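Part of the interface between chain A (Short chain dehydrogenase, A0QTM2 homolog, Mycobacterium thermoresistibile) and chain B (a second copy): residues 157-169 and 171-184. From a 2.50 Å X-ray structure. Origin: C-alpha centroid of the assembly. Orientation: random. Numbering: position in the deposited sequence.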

# COMPACT_ATOMS: atom_id res chain seq x y z
N GLU A 157 5.43 -11.72 -7.99
CA GLU A 157 6.72 -12.25 -8.43
C GLU A 157 7.79 -11.14 -8.26
O GLU A 157 7.57 -10.00 -8.62
CB GLU A 157 6.66 -12.74 -9.92
CG GLU A 157 5.66 -13.94 -10.24
CD GLU A 157 4.16 -13.52 -10.38
OE1 GLU A 157 3.85 -12.32 -10.49
OE2 GLU A 157 3.28 -14.41 -10.34
N PRO A 158 8.94 -11.49 -7.70
CA PRO A 158 10.06 -10.59 -7.44
C PRO A 158 10.30 -9.51 -8.47
O PRO A 158 10.54 -8.36 -8.12
CB PRO A 158 11.26 -11.54 -7.41
CG PRO A 158 10.73 -12.76 -6.80
CD PRO A 158 9.28 -12.87 -7.28
N LYS A 159 10.24 -9.86 -9.75
CA LYS A 159 10.58 -8.90 -10.78
C LYS A 159 9.61 -7.73 -10.90
O LYS A 159 9.94 -6.71 -11.49
CB LYS A 159 10.71 -9.60 -12.12
CG LYS A 159 9.44 -10.31 -12.60
CD LYS A 159 9.34 -10.31 -14.12
CE LYS A 159 8.53 -11.50 -14.64
NZ LYS A 159 8.59 -11.54 -16.14
N TRP A 160 8.40 -7.88 -10.34
CA TRP A 160 7.39 -6.83 -10.39
C TRP A 160 7.42 -5.91 -9.18
O TRP A 160 6.71 -4.88 -9.15
CB TRP A 160 6.01 -7.44 -10.44
CG TRP A 160 5.76 -8.34 -11.59
CD1 TRP A 160 5.33 -9.62 -11.54
CD2 TRP A 160 5.88 -8.01 -12.97
NE1 TRP A 160 5.21 -10.13 -12.79
CE2 TRP A 160 5.54 -9.16 -13.70
CE3 TRP A 160 6.24 -6.85 -13.67
CZ2 TRP A 160 5.56 -9.20 -15.10
CZ3 TRP A 160 6.27 -6.89 -15.07
CH2 TRP A 160 5.93 -8.04 -15.76
N LEU A 161 8.20 -6.28 -8.16
CA LEU A 161 8.17 -5.58 -6.89
C LEU A 161 9.17 -4.43 -6.88
O LEU A 161 9.58 -3.96 -5.83
CB LEU A 161 8.40 -6.56 -5.75
CG LEU A 161 7.32 -7.64 -5.62
CD1 LEU A 161 7.73 -8.70 -4.61
CD2 LEU A 161 5.97 -7.04 -5.24
N ARG A 162 9.55 -3.95 -8.04
CA ARG A 162 10.29 -2.71 -8.09
C ARG A 162 9.93 -1.81 -9.28
O ARG A 162 9.30 -2.24 -10.23
CB ARG A 162 11.78 -3.00 -7.97
CG ARG A 162 12.47 -3.85 -9.00
CD ARG A 162 13.63 -4.53 -8.27
NE ARG A 162 14.64 -5.12 -9.13
CZ ARG A 162 15.82 -4.57 -9.42
NH1 ARG A 162 16.19 -3.36 -8.95
NH2 ARG A 162 16.65 -5.23 -10.19
N PRO A 163 10.27 -0.52 -9.19
CA PRO A 163 10.90 0.16 -8.08
C PRO A 163 9.92 0.32 -6.92
O PRO A 163 8.74 0.61 -7.11
CB PRO A 163 11.29 1.52 -8.67
CG PRO A 163 10.48 1.70 -9.90
CD PRO A 163 9.94 0.38 -10.32
N THR A 164 10.44 0.12 -5.72
CA THR A 164 9.61 0.02 -4.54
C THR A 164 8.68 1.19 -4.32
O THR A 164 7.49 1.00 -4.17
CB THR A 164 10.49 -0.27 -3.31
OG1 THR A 164 11.24 -1.47 -3.57
CG2 THR A 164 9.64 -0.44 -2.06
N PRO A 165 9.19 2.42 -4.33
CA PRO A 165 8.28 3.49 -3.97
C PRO A 165 7.05 3.57 -4.85
O PRO A 165 5.94 3.73 -4.34
CB PRO A 165 9.14 4.73 -4.15
CG PRO A 165 10.47 4.31 -3.91
CD PRO A 165 10.58 2.89 -4.35
N TYR A 166 7.25 3.49 -6.16
CA TYR A 166 6.16 3.62 -7.10
C TYR A 166 5.23 2.40 -7.08
O TYR A 166 4.02 2.55 -7.20
CB TYR A 166 6.72 3.83 -8.50
CG TYR A 166 5.69 4.07 -9.58
CD1 TYR A 166 4.80 5.11 -9.49
CD2 TYR A 166 5.64 3.26 -10.73
CE1 TYR A 166 3.86 5.35 -10.50
CE2 TYR A 166 4.70 3.50 -11.74
CZ TYR A 166 3.81 4.55 -11.60
OH TYR A 166 2.89 4.81 -12.58
N MET A 167 5.82 1.21 -6.96
CA MET A 167 5.06 -0.01 -6.82
C MET A 167 4.17 0.05 -5.57
O MET A 167 3.03 -0.35 -5.62
CB MET A 167 5.99 -1.22 -6.77
CG MET A 167 5.32 -2.55 -6.50
SD MET A 167 4.98 -2.82 -4.73
CE MET A 167 6.63 -2.99 -4.10
N MET A 168 4.68 0.59 -4.46
CA MET A 168 3.85 0.72 -3.25
C MET A 168 2.64 1.57 -3.53
O MET A 168 1.55 1.32 -3.03
CB MET A 168 4.66 1.35 -2.12
CG MET A 168 5.71 0.37 -1.57
SD MET A 168 6.74 1.04 -0.30
CE MET A 168 5.48 1.49 0.90
N ALA A 169 2.83 2.62 -4.32
CA ALA A 169 1.80 3.61 -4.52
C ALA A 169 0.76 3.03 -5.45
O ALA A 169 -0.45 3.07 -5.14
CB ALA A 169 2.39 4.93 -5.10
N TYR B 171 -0.62 -4.48 4.24
CA TYR B 171 -0.07 -4.94 2.98
C TYR B 171 1.00 -3.98 2.44
O TYR B 171 2.00 -4.40 1.84
CB TYR B 171 -1.18 -5.11 1.94
CG TYR B 171 -2.02 -6.40 2.03
CD1 TYR B 171 -2.06 -7.16 3.18
CD2 TYR B 171 -2.80 -6.80 0.98
CE1 TYR B 171 -2.86 -8.32 3.25
CE2 TYR B 171 -3.57 -7.92 1.03
CZ TYR B 171 -3.61 -8.69 2.17
OH TYR B 171 -4.40 -9.82 2.20
N GLY B 172 0.79 -2.68 2.65
CA GLY B 172 1.77 -1.66 2.27
C GLY B 172 3.12 -1.87 2.92
O GLY B 172 4.14 -1.75 2.26
N MET B 173 3.11 -2.22 4.22
CA MET B 173 4.35 -2.59 4.96
C MET B 173 5.01 -3.78 4.32
O MET B 173 6.20 -3.78 4.09
CB MET B 173 4.06 -2.98 6.42
CG MET B 173 4.01 -1.91 7.38
SD MET B 173 3.69 -2.50 9.06
CE MET B 173 5.30 -2.81 9.78
N THR B 174 4.24 -4.82 4.06
CA THR B 174 4.79 -6.02 3.42
C THR B 174 5.36 -5.69 2.04
O THR B 174 6.49 -6.03 1.72
CB THR B 174 3.71 -7.12 3.37
OG1 THR B 174 3.44 -7.58 4.73
CG2 THR B 174 4.14 -8.30 2.46
N LEU B 175 4.63 -4.94 1.24
CA LEU B 175 5.15 -4.57 -0.09
C LEU B 175 6.46 -3.77 -0.01
O LEU B 175 7.37 -3.95 -0.83
CB LEU B 175 4.09 -3.79 -0.87
CG LEU B 175 2.92 -4.62 -1.38
CD1 LEU B 175 1.87 -3.71 -1.99
CD2 LEU B 175 3.42 -5.66 -2.39
N CYS B 176 6.56 -2.91 0.99
CA CYS B 176 7.80 -2.20 1.20
C CYS B 176 8.94 -3.21 1.44
O CYS B 176 10.01 -3.13 0.82
CB CYS B 176 7.67 -1.25 2.36
SG CYS B 176 9.08 -0.19 2.56
N ALA B 177 8.68 -4.17 2.31
CA ALA B 177 9.68 -5.12 2.71
C ALA B 177 10.12 -5.98 1.55
O ALA B 177 11.31 -6.30 1.42
CB ALA B 177 9.14 -5.99 3.83
N LEU B 178 9.15 -6.41 0.73
CA LEU B 178 9.45 -7.23 -0.43
C LEU B 178 10.15 -6.45 -1.54
O LEU B 178 10.98 -6.97 -2.26
CB LEU B 178 8.18 -7.87 -0.99
CG LEU B 178 7.44 -8.80 -0.03
CD1 LEU B 178 6.19 -9.40 -0.68
CD2 LEU B 178 8.37 -9.93 0.46
N GLY B 179 9.80 -5.19 -1.70
CA GLY B 179 10.48 -4.36 -2.67
C GLY B 179 11.93 -4.15 -2.28
O GLY B 179 12.83 -4.35 -3.09
N ILE B 180 12.14 -3.75 -1.03
CA ILE B 180 13.47 -3.61 -0.47
C ILE B 180 14.29 -4.89 -0.66
O ILE B 180 15.45 -4.82 -0.94
CB ILE B 180 13.43 -3.34 1.03
CG1 ILE B 180 12.93 -1.94 1.33
CG2 ILE B 180 14.82 -3.47 1.63
CD1 ILE B 180 12.74 -1.76 2.84
N ALA B 181 13.67 -6.06 -0.51
CA ALA B 181 14.42 -7.30 -0.67
C ALA B 181 15.03 -7.35 -2.07
O ALA B 181 16.21 -7.67 -2.21
CB ALA B 181 13.55 -8.53 -0.41
N GLU B 182 14.25 -6.97 -3.09
CA GLU B 182 14.79 -6.91 -4.45
C GLU B 182 15.85 -5.82 -4.65
O GLU B 182 16.90 -6.09 -5.28
CB GLU B 182 13.68 -6.78 -5.50
CG GLU B 182 12.70 -7.96 -5.52
CD GLU B 182 13.41 -9.32 -5.48
OE1 GLU B 182 14.25 -9.55 -6.39
OE2 GLU B 182 13.15 -10.13 -4.55
N GLU B 183 15.58 -4.63 -4.13
CA GLU B 183 16.44 -3.47 -4.42
C GLU B 183 17.76 -3.52 -3.66
O GLU B 183 18.74 -2.92 -4.11
CB GLU B 183 15.70 -2.15 -4.15
CG GLU B 183 14.55 -1.90 -5.14
CD GLU B 183 13.82 -0.59 -4.93
OE1 GLU B 183 13.81 -0.04 -3.80
OE2 GLU B 183 13.24 -0.12 -5.92
N LEU B 184 17.80 -4.27 -2.55
CA LEU B 184 19.01 -4.42 -1.77
C LEU B 184 19.67 -5.81 -1.88
O LEU B 184 20.63 -6.13 -1.17
CB LEU B 184 18.71 -4.08 -0.32
CG LEU B 184 18.74 -2.59 0.05
CD1 LEU B 184 18.04 -1.69 -0.93
CD2 LEU B 184 18.07 -2.45 1.42

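The first turn of one helix is held by a carboxylate from the other chain: the backbone N of T164(A) donates a hydrogen bond to OE2 of E183(B), 2.8 Å long and nearly straight (165° at the hydrogen). T164(A) follows the N-cap position, P163(A), so its amide has no acceptor within its own helix, and the glutamate supplies one from across the interface. E183(B) can do so although its CA-to-CB bond points sideways, because chi1 m and chi2 t extend the chain until its end reaches chain A. The same OE2 lies 3.2 Å from CA of P163(A), whose preceding peptide bond is cis, while OE1 of E183(B) comes within 3.0 Å of OG1 of T164(A) and is hydrogen-bonded elsewhere in the structure.

The helices, 164-169 of chain A and 171-183 of chain B, run roughly antiparallel (153°), their axes 9.4 Å apart at closest. The backbones come nearest at T164(A) and G179(B), with CA atoms 4.8 Å apart. Here the threonine side chain enters a hole formed by C176(B), G179(B), I180(B) and E183(B), and its OG1 rests 3.1 Å from C of G179(B). Glycine suits this floor: an ideal CB on G179(B) would point toward chain A and lie 2.3 Å from OG1 of T164(A), a clash, and would also crowd O of L161(A) and CE of M167(A). With only hydrogens on its CA, G179(B) instead makes a CA-H...O contact, its CA 3.3 Å from O of L161(A).

Apolar side chains pack around this close approach. L161(A) points toward chain B and forks over two leucines, CD1 lying 3.7 Å from CB of L178(B) and CD2 4.1 Å from CD2 of L175(B). M167(A) reaches the latter too, its SD 4.0 Å from CD2 of L175(B), and its CE lies 3.5 Å from the backbone O of L175(B). Farther along, the unbranched chain of M168(A) starts sideways but bends nearer at its end, placing SD 3.6 Å from CB of C176(B) and CE 3.8 Å from O of G172(B).

Toward the other end, the contact opens to more exposed residues. E182(B) points toward chain A and packs along the length of its side chain: CB lies 3.6 Å from CD of R162(A), CG 3.4 Å from O of P158(A), and CD 3.6 Å from CB of P158(A). The arginine thus contributes its aliphatic stem here. Altogether the two stretches bury 659 Å², counting both sides.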